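Local coordinates for protein putative transcriptional regulator (Streptomyces coelicolor A3, PDB 2RA5) that probably acts as a DNA-binding transcription regulator of the GntR family, with a UTRA domain that holds a bound meso-tartaric acid, at residues P146-C151 with H230-S235. Residues are numbered along the deposited sequence; the frame is centred on the assembly and turned at random.
Sequences PMAYLC and HTYRPS
His230 and Leu150 meet as a non-hydrogen-bonded antiparallel pair whose side chains leave on the same face of the sheet, where the imidazole and the leucine side chain cross obliquely: CD2 of His230 is 3.6 Å from CD2 of Leu150. CG of His230 stands anti to its carbonyl carbon and beside the backbone N (chi1 -50°), and the backbone N of Cys151 lies at the edge of the ring, in its plane. NE2 hydrogen-bonds to Asn152 OD1, which helps to hold the ring's rotation. The side chain of Leu150 lies about 4 Å from the bound meso-tartaric acid.

One residue on, Thr231 pairs with Tyr149 through two backbone bonds, Tyr149 N to Thr231 O (2.8 Å) and Thr231 N to Tyr149 O (3.0 Å). The threonine hydroxyl adds a weak bond to that same carbonyl oxygen, while the tyrosine hydroxyl reaches Glu137. These residues belong to adjacent central strands, 145-154 and 224-232, of the antiparallel sheet of the UTRA domain, and the first of them carries a classic beta bulge, Met147 and Ala148 both facing Arg140. Beside the bulge, CB of Ala148 packs 3.4 Å from CD2 of Tyr232.

Past the end of strand 224-232, Arg233 keeps up the pairing, its N donating to Met147 O (3.0 Å, 158° at the hydrogen). Its side chain is bent at chi3 (61°), which sets NE. Pro146 O lies at the guanidinium edge, near its plane, and NH2 is placed to bond to this oxygen, whose position is less sure. Salt bridges run from NH2 to Glu145 and from NH1 to Glu204. An alanine in place of Arg233 would probably leave both glutamates without this positive mate, although the backbone bond to Met147 could remain.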
# COMPACT_ATOMS: atom_id res chain seq x y z
N PRO A 146 12.87 14.15 7.41
CA PRO A 146 12.73 12.70 7.59
C PRO A 146 11.48 12.16 6.90
O PRO A 146 10.38 12.69 7.06
CB PRO A 146 12.58 12.54 9.11
CG PRO A 146 13.04 13.83 9.69
CD PRO A 146 12.69 14.87 8.68
N MSE A 147 11.67 11.10 6.12
CA MSE A 147 10.60 10.55 5.30
C MSE A 147 10.10 9.19 5.81
O MSE A 147 8.89 8.92 5.86
CB MSE A 147 11.10 10.39 3.87
CG MSE A 147 10.09 9.75 2.96
SE MSE A 147 10.89 9.46 1.23
CE MSE A 147 11.49 7.61 1.48
N ALA A 148 11.05 8.36 6.21
CA ALA A 148 10.75 6.99 6.59
C ALA A 148 11.76 6.46 7.60
O ALA A 148 12.93 6.87 7.60
CB ALA A 148 10.73 6.11 5.36
N TYR A 149 11.29 5.56 8.45
CA TYR A 149 12.14 4.82 9.39
C TYR A 149 12.19 3.31 9.04
O TYR A 149 11.18 2.62 9.11
CB TYR A 149 11.66 5.01 10.83
CG TYR A 149 12.76 4.71 11.80
CD1 TYR A 149 13.91 5.48 11.81
CD2 TYR A 149 12.67 3.63 12.68
CE1 TYR A 149 14.93 5.21 12.68
CE2 TYR A 149 13.70 3.35 13.56
CZ TYR A 149 14.83 4.15 13.55
OH TYR A 149 15.88 3.91 14.41
N LEU A 150 13.37 2.83 8.65
CA LEU A 150 13.53 1.48 8.12
C LEU A 150 14.29 0.52 9.05
O LEU A 150 15.50 0.65 9.19
CB LEU A 150 14.26 1.53 6.78
CG LEU A 150 13.81 2.52 5.70
CD1 LEU A 150 14.57 2.29 4.40
CD2 LEU A 150 12.30 2.47 5.49
N CYS A 151 13.59 -0.43 9.66
CA CYS A 151 14.25 -1.51 10.42
C CYS A 151 14.33 -2.80 9.61
O CYS A 151 13.31 -3.32 9.16
CB CYS A 151 13.52 -1.81 11.74
SG CYS A 151 13.07 -0.39 12.75
N HIS A 230 8.79 -1.21 8.43
CA HIS A 230 9.02 0.19 8.10
C HIS A 230 7.85 1.09 8.45
O HIS A 230 6.70 0.67 8.46
CB HIS A 230 9.29 0.32 6.61
CG HIS A 230 10.33 -0.61 6.09
ND1 HIS A 230 10.16 -1.36 4.95
CD2 HIS A 230 11.57 -0.92 6.55
CE1 HIS A 230 11.23 -2.09 4.72
NE2 HIS A 230 12.11 -1.83 5.69
N THR A 231 8.18 2.36 8.73
CA THR A 231 7.21 3.43 8.95
C THR A 231 7.48 4.61 8.01
O THR A 231 8.63 4.94 7.72
CB THR A 231 7.28 3.96 10.38
OG1 THR A 231 8.65 4.02 10.79
CG2 THR A 231 6.50 3.07 11.32
N TYR A 232 6.41 5.24 7.56
CA TYR A 232 6.53 6.37 6.65
C TYR A 232 5.63 7.51 7.08
O TYR A 232 4.45 7.28 7.41
CB TYR A 232 6.12 5.97 5.24
CG TYR A 232 6.78 4.72 4.73
CD1 TYR A 232 6.26 3.47 5.02
CD2 TYR A 232 7.93 4.79 3.94
CE1 TYR A 232 6.87 2.32 4.55
CE2 TYR A 232 8.54 3.65 3.47
CZ TYR A 232 8.02 2.41 3.78
OH TYR A 232 8.63 1.27 3.30
N ARG A 233 6.17 8.73 7.07
CA ARG A 233 5.37 9.95 7.28
C ARG A 233 4.42 10.16 6.10
O ARG A 233 4.88 10.46 4.99
CB ARG A 233 6.28 11.17 7.40
CG ARG A 233 7.36 11.05 8.47
CD ARG A 233 8.10 12.36 8.62
NE ARG A 233 7.20 13.44 9.02
CZ ARG A 233 7.46 14.73 8.84
NH1 ARG A 233 6.58 15.63 9.25
NH2 ARG A 233 8.58 15.11 8.25
N PRO A 234 3.10 9.98 6.33
CA PRO A 234 2.10 10.01 5.24
C PRO A 234 2.06 11.33 4.46
O PRO A 234 1.66 11.33 3.30
CB PRO A 234 0.77 9.74 5.97
CG PRO A 234 1.06 9.98 7.43
CD PRO A 234 2.49 9.55 7.60
N SER A 235 2.48 12.42 5.09
CA SER A 235 2.54 13.72 4.43
C SER A 235 3.77 13.80 3.53
O SER A 235 3.93 14.76 2.78
CB SER A 235 2.62 14.84 5.47
OG SER A 235 3.90 14.86 6.09